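Local coordinates for protein membrane attack complex assembly inhibitor BGA71 (Borreliella bavariensis, PDB 6FMH) that inhibits assembly of the complement membrane attack complex and is an outer surface protein, which may let the Lyme disease spirochaete escape complement killing, at residues Gln149-Ala152 against Lys153-Glu157; Asp174-Ala177 against Thr178-Glu182; Thr78-Glu81 against Ile82-Leu86. All coordinates share one frame; numbering follows the deposited sequence.

Contact 1 (Gln149-Ala152 against Lys153-Glu157)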
# COMPACT_ATOMS: atom_id res chain seq x y z
N GLN A 149 -9.26 -11.67 -13.18
CA GLN A 149 -10.32 -12.69 -13.24
C GLN A 149 -10.07 -13.64 -14.39
O GLN A 149 -10.38 -14.80 -14.29
CB GLN A 149 -11.72 -12.02 -13.33
CG GLN A 149 -12.29 -11.58 -12.00
CD GLN A 149 -13.40 -10.57 -12.17
OE1 GLN A 149 -14.25 -10.70 -13.06
NE2 GLN A 149 -13.41 -9.53 -11.31
N ASN A 150 -9.66 -13.10 -15.54
CA ASN A 150 -9.53 -13.96 -16.73
C ASN A 150 -8.37 -14.85 -16.54
O ASN A 150 -8.46 -16.04 -16.82
CB ASN A 150 -9.39 -13.16 -18.03
CG ASN A 150 -10.56 -12.27 -18.31
OD1 ASN A 150 -10.41 -11.16 -18.84
ND2 ASN A 150 -11.75 -12.75 -18.02
N PHE A 151 -7.30 -14.32 -15.99
CA PHE A 151 -6.19 -15.18 -15.58
C PHE A 151 -6.62 -16.32 -14.64
O PHE A 151 -6.19 -17.43 -14.79
CB PHE A 151 -5.09 -14.35 -14.91
CG PHE A 151 -4.06 -15.19 -14.20
CD1 PHE A 151 -2.94 -15.73 -14.90
CD2 PHE A 151 -4.18 -15.46 -12.86
CE1 PHE A 151 -2.00 -16.51 -14.23
CE2 PHE A 151 -3.24 -16.22 -12.21
CZ PHE A 151 -2.16 -16.76 -12.88
N ALA A 152 -7.45 -16.00 -13.65
CA ALA A 152 -7.89 -16.95 -12.64
C ALA A 152 -8.71 -18.05 -13.30
O ALA A 152 -8.55 -19.24 -13.02
CB ALA A 152 -8.70 -16.23 -11.57
N LYS A 153 -9.60 -17.63 -14.20
CA LYS A 153 -10.42 -18.59 -14.92
C LYS A 153 -9.46 -19.56 -15.64
O LYS A 153 -9.48 -20.76 -15.38
CB LYS A 153 -11.33 -17.87 -15.88
CG LYS A 153 -12.62 -18.60 -16.23
CD LYS A 153 -13.69 -18.40 -15.13
CE LYS A 153 -14.99 -19.16 -15.49
NZ LYS A 153 -15.99 -19.17 -14.38
N LYS A 154 -8.52 -18.99 -16.39
CA LYS A 154 -7.53 -19.77 -17.06
C LYS A 154 -6.73 -20.65 -16.15
O LYS A 154 -6.47 -21.80 -16.48
CB LYS A 154 -6.55 -18.88 -17.80
CG LYS A 154 -5.85 -19.59 -18.95
CD LYS A 154 -6.68 -19.52 -20.21
CE LYS A 154 -6.18 -20.47 -21.29
NZ LYS A 154 -7.12 -21.58 -21.62
N LEU A 155 -6.35 -20.13 -14.98
CA LEU A 155 -5.55 -20.91 -14.02
C LEU A 155 -6.29 -22.14 -13.43
O LEU A 155 -5.69 -23.19 -13.19
CB LEU A 155 -5.05 -20.02 -12.91
CG LEU A 155 -4.09 -20.62 -11.86
CD1 LEU A 155 -2.90 -21.32 -12.48
CD2 LEU A 155 -3.62 -19.55 -10.91
N ASN A 156 -7.61 -22.04 -13.30
CA ASN A 156 -8.38 -23.19 -12.82
C ASN A 156 -8.51 -24.28 -13.87
O ASN A 156 -8.45 -25.49 -13.56
CB ASN A 156 -9.70 -22.74 -12.27
CG ASN A 156 -9.53 -22.18 -10.91
OD1 ASN A 156 -9.32 -22.91 -9.96
ND2 ASN A 156 -9.57 -20.83 -10.78
N GLU A 157 -8.65 -23.82 -15.11
CA GLU A 157 -8.69 -24.70 -16.26
C GLU A 157 -7.35 -25.46 -16.41
O GLU A 157 -7.31 -26.64 -16.77
CB GLU A 157 -9.02 -23.96 -17.56
CG GLU A 157 -8.56 -24.84 -18.68
CD GLU A 157 -8.51 -24.21 -20.00
OE1 GLU A 157 -8.30 -23.01 -20.08
OE2 GLU A 157 -8.66 -24.91 -20.98
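F151 and L155, one turn apart on helix 127-163, lie side by side with their side chains pointing the same way, and they supply the apolar packing of this turn. A single leucine methyl does most of the touching: CD2 of L155 approaches the ring obliquely, 3.6 Å from CE2 of F151 and 3.7 Å from CZ of F151. Nearer the backbone, CB of L155 stands above one face of the ring, displaced toward its rim. Both residues hold CG opposite the backbone N (chi1 167° for F151 and -175° for L155), which keeps ring and isobutyl group together along one side of the helix.

Among the polar contacts, each of the four carbonyls of Q149-A152 accepts the N-H four residues on. The straightest of these bonds runs from K154 N to N150 O (3.0 Å, N-H...O angle 176°), while L155 N lies 2.7 Å from F151 O. A152 O is gripped twice, by N156 N at 3.0 Å and by N156 ND2 at 2.9 Å, the two donors arriving from opposite faces of the carbonyl plane. The amide comes from above that plane and not along a lone pair. It is fixed further by S68 O, which also accepts from ND2, and by K75 NZ, which donates to N156 OD1.

A salt bridge joins K154 NZ to E157 OE1, three residues on, although its modelled separation is too short for its exact length to be trusted.

The F151 ring continues into the helical core, against T64 and S68 of helix 55-68 and F99, V104 and I107 of helix 90-123. L155 and A152 also meet S68, whereas K154 touches N183 and E157 touches Y179, both of helix 173-183, so that this turn is bordered by helices 55-68, 90-123 and 173-183.

Contact 2 (Asp174-Ala177 against Thr178-Glu182)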
# COMPACT_ATOMS: atom_id res chain seq x y z
N ASP A 174 7.96 -31.47 -21.50
CA ASP A 174 7.96 -30.72 -22.76
C ASP A 174 6.56 -30.32 -23.18
O ASP A 174 6.33 -29.19 -23.56
CB ASP A 174 8.60 -31.56 -23.86
CG ASP A 174 10.09 -31.79 -23.60
OD1 ASP A 174 10.75 -31.00 -22.93
OD2 ASP A 174 10.61 -32.79 -24.07
N ALA A 175 5.62 -31.24 -23.02
CA ALA A 175 4.23 -30.94 -23.31
C ALA A 175 3.80 -29.85 -22.37
O ALA A 175 3.18 -28.88 -22.79
CB ALA A 175 3.35 -32.19 -23.15
N LEU A 176 4.14 -30.04 -21.08
CA LEU A 176 3.76 -29.08 -20.04
C LEU A 176 4.24 -27.68 -20.41
O LEU A 176 3.45 -26.74 -20.43
CB LEU A 176 4.37 -29.48 -18.71
CG LEU A 176 4.06 -28.53 -17.55
CD1 LEU A 176 2.57 -28.49 -17.30
CD2 LEU A 176 4.81 -29.01 -16.31
N ALA A 177 5.52 -27.59 -20.80
CA ALA A 177 6.13 -26.34 -21.19
C ALA A 177 5.37 -25.69 -22.34
O ALA A 177 5.18 -24.46 -22.34
CB ALA A 177 7.55 -26.56 -21.60
N THR A 178 4.93 -26.48 -23.30
CA THR A 178 4.26 -25.90 -24.44
C THR A 178 2.92 -25.32 -24.02
O THR A 178 2.56 -24.21 -24.43
CB THR A 178 4.05 -26.94 -25.55
OG1 THR A 178 5.31 -27.48 -25.89
CG2 THR A 178 3.42 -26.37 -26.76
N TYR A 179 2.22 -26.05 -23.16
CA TYR A 179 0.94 -25.62 -22.69
C TYR A 179 1.05 -24.27 -21.94
O TYR A 179 0.23 -23.37 -22.15
CB TYR A 179 0.37 -26.70 -21.79
CG TYR A 179 -0.99 -26.39 -21.21
CD1 TYR A 179 -1.13 -25.56 -20.13
CD2 TYR A 179 -2.12 -27.00 -21.70
CE1 TYR A 179 -2.37 -25.29 -19.60
CE2 TYR A 179 -3.38 -26.77 -21.16
CZ TYR A 179 -3.50 -25.91 -20.12
OH TYR A 179 -4.75 -25.63 -19.63
N MET A 180 1.99 -24.18 -21.00
CA MET A 180 2.14 -22.99 -20.22
C MET A 180 2.50 -21.84 -21.13
O MET A 180 1.97 -20.73 -20.97
CB MET A 180 3.21 -23.18 -19.17
CG MET A 180 2.83 -24.14 -18.05
SD MET A 180 1.33 -23.85 -17.14
CE MET A 180 1.66 -22.43 -16.27
N LYS A 181 3.36 -22.10 -22.13
CA LYS A 181 3.70 -21.07 -23.12
C LYS A 181 2.46 -20.56 -23.90
O LYS A 181 2.31 -19.35 -24.10
CB LYS A 181 4.75 -21.62 -24.10
CG LYS A 181 6.16 -21.38 -23.64
CD LYS A 181 7.21 -21.91 -24.60
CE LYS A 181 7.40 -23.41 -24.45
NZ LYS A 181 8.58 -23.93 -25.21
N GLU A 182 1.62 -21.48 -24.39
CA GLU A 182 0.50 -21.14 -25.27
C GLU A 182 -0.73 -20.53 -24.51
O GLU A 182 -1.59 -19.86 -25.12
CB GLU A 182 0.14 -22.33 -26.22
CG GLU A 182 1.34 -22.81 -27.10
CD GLU A 182 2.05 -21.70 -27.93
OE1 GLU A 182 1.35 -21.02 -28.70
OE2 GLU A 182 3.31 -21.49 -27.83
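T178 turns its hydroxyl back onto the preceding turn, where OG1 donates to D174 O at 3.1 Å. T178 N bonds the same oxygen, also at 3.1 Å, and the two donors come from opposite faces of the carbonyl plane. The hydroxyl gets there because OG1 sits beside the backbone N (chi1 -56°), a common way for a helical threonine to add a side-chain bond to the i to i+4 ladder. Further along, the K181 chain bends at chi3 (-80°) and curls over the end of the previous turn, bringing its CE 3.2 Å from A177 O. The same oxygen accepts from K181 N at 3.0 Å. On the apolar side the packing is looser, with L176 CD1 4.4 Å from M180 CG.

The far end of the Y179 side chain leads off from this turn, and its hydroxyl is hydrogen-bonded to D161 OD2 and T158 OG1 of helix 127-163.

The segment thus belongs to a short amphipathic helix packed against helices 73-88 and 90-123. L176, A177 and M180 rest on L86 of helix 73-88, L176 also touches I82, and M180 and K181 meet F99 and Y94 of helix 90-123.

Contact 3 (Thr78-Glu81 against Ile82-Leu86)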
# COMPACT_ATOMS: atom_id res chain seq x y z
N THR A 78 -0.74 -28.20 -6.38
CA THR A 78 -0.65 -28.68 -7.76
C THR A 78 0.12 -27.71 -8.63
O THR A 78 0.96 -28.12 -9.47
CB THR A 78 -2.05 -28.83 -8.34
OG1 THR A 78 -2.84 -29.57 -7.39
CG2 THR A 78 -2.04 -29.54 -9.64
N LEU A 79 -0.19 -26.43 -8.45
CA LEU A 79 0.48 -25.41 -9.20
C LEU A 79 1.94 -25.40 -8.83
O LEU A 79 2.81 -25.15 -9.66
CB LEU A 79 -0.14 -24.04 -8.93
CG LEU A 79 0.53 -22.82 -9.64
CD1 LEU A 79 0.93 -23.08 -11.09
CD2 LEU A 79 -0.39 -21.62 -9.62
N LYS A 80 2.21 -25.63 -7.56
CA LYS A 80 3.59 -25.72 -7.07
C LYS A 80 4.35 -26.83 -7.79
O LYS A 80 5.48 -26.67 -8.21
CB LYS A 80 3.55 -25.97 -5.58
CG LYS A 80 4.89 -26.21 -4.96
CD LYS A 80 4.83 -26.20 -3.43
CE LYS A 80 6.19 -26.62 -2.91
NZ LYS A 80 6.32 -26.47 -1.44
N GLU A 81 3.70 -27.98 -7.95
CA GLU A 81 4.34 -29.07 -8.63
C GLU A 81 4.62 -28.70 -10.09
O GLU A 81 5.73 -28.87 -10.59
CB GLU A 81 3.51 -30.33 -8.47
CG GLU A 81 3.98 -31.54 -9.26
CD GLU A 81 3.15 -32.78 -8.94
OE1 GLU A 81 2.89 -32.98 -7.77
OE2 GLU A 81 2.76 -33.56 -9.84
N ILE A 82 3.61 -28.18 -10.77
CA ILE A 82 3.76 -27.68 -12.13
C ILE A 82 5.01 -26.79 -12.26
O ILE A 82 5.88 -27.04 -13.13
CB ILE A 82 2.55 -26.86 -12.61
CG1 ILE A 82 1.35 -27.77 -12.81
CG2 ILE A 82 2.90 -26.19 -13.95
CD1 ILE A 82 0.02 -27.11 -12.95
N LEU A 83 5.11 -25.80 -11.39
CA LEU A 83 6.20 -24.86 -11.51
C LEU A 83 7.53 -25.45 -11.16
O LEU A 83 8.52 -25.13 -11.76
CB LEU A 83 5.92 -23.62 -10.66
CG LEU A 83 4.72 -22.79 -11.11
CD1 LEU A 83 4.52 -21.70 -10.09
CD2 LEU A 83 4.89 -22.21 -12.50
N GLU A 84 7.54 -26.38 -10.21
CA GLU A 84 8.78 -27.05 -9.80
C GLU A 84 9.26 -28.10 -10.79
O GLU A 84 10.45 -28.28 -10.98
CB GLU A 84 8.62 -27.67 -8.43
CG GLU A 84 8.72 -26.64 -7.33
CD GLU A 84 8.46 -27.22 -5.94
OE1 GLU A 84 8.24 -28.43 -5.82
OE2 GLU A 84 8.54 -26.46 -4.97
N THR A 85 8.34 -28.78 -11.43
CA THR A 85 8.71 -29.60 -12.58
C THR A 85 9.46 -28.75 -13.63
O THR A 85 10.54 -29.11 -14.06
CB THR A 85 7.45 -30.18 -13.23
OG1 THR A 85 6.62 -30.77 -12.20
CG2 THR A 85 7.76 -31.19 -14.31
N LEU A 86 8.86 -27.63 -14.02
CA LEU A 86 9.40 -26.79 -15.09
C LEU A 86 10.74 -26.22 -14.68
O LEU A 86 11.67 -26.19 -15.49
CB LEU A 86 8.43 -25.64 -15.46
CG LEU A 86 7.13 -26.01 -16.16
CD1 LEU A 86 6.18 -24.83 -16.32
CD2 LEU A 86 7.39 -26.64 -17.50
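The four i to i+4 backbone bonds joining T78-E81 to I82-T85 are those of a regular alpha helix, the I82 N to T78 O bond being nearly straight (N-H...O angle 177°). L79 and L83 cross obliquely, CD1 of L79 lying 3.8 Å from CG of L83. More weakly, L79 CD1 approaches CB of I82 at 4.4 Å. The apolar spacing L79, I82, L83 and L86 gives helix 73-88 the inward stripe of an amphipathic helix in this all-helical, BbCRASP-1-like fold: L79 meets L155, I82 meets Y162, and L83 reaches F99 and I100 of helix 90-123. On the polar side, the extended K80 chain passes E84 OE2 with its CG and CE, CE being the nearer at 3.1 Å. The charged ends stay apart, with K80 NZ 4.2 Å from E84 OE2. Each is held elsewhere, K80 NZ by N40 O and E84 OE2 by T44 OG1, while E81 OE2 bonds the hydroxyl of Y162. T85 adds a second grip on the backbone, its OG1 donating to E81 O at 2.6 Å from above the carbonyl plane. T85 N bonds the same oxygen at 2.7 Å, close to the line of its C=O bond.

In the fold
From the N terminus, contact 3 comes first, on helix 73-88. Contact 1 follows on helix 127-163, after helix 90-123, and contact 2 lies on helix 173-183. Each is confined to successive turns of one helix, so none closes a long loop, and they run in series without nesting or crossing. Their helices nevertheless meet in space. Contacts 2 and 3 lie closest, with centres about 12 Å apart, and the two helices share an apolar seam there. Contact 1 is about 16 Å from either, centre to centre; it reaches contact 3 where L155 CD1 lies 3.8 Å from L79 CD2, and contact 2 by looser packing, E157 O lying 4.0 Å from Y179 OH.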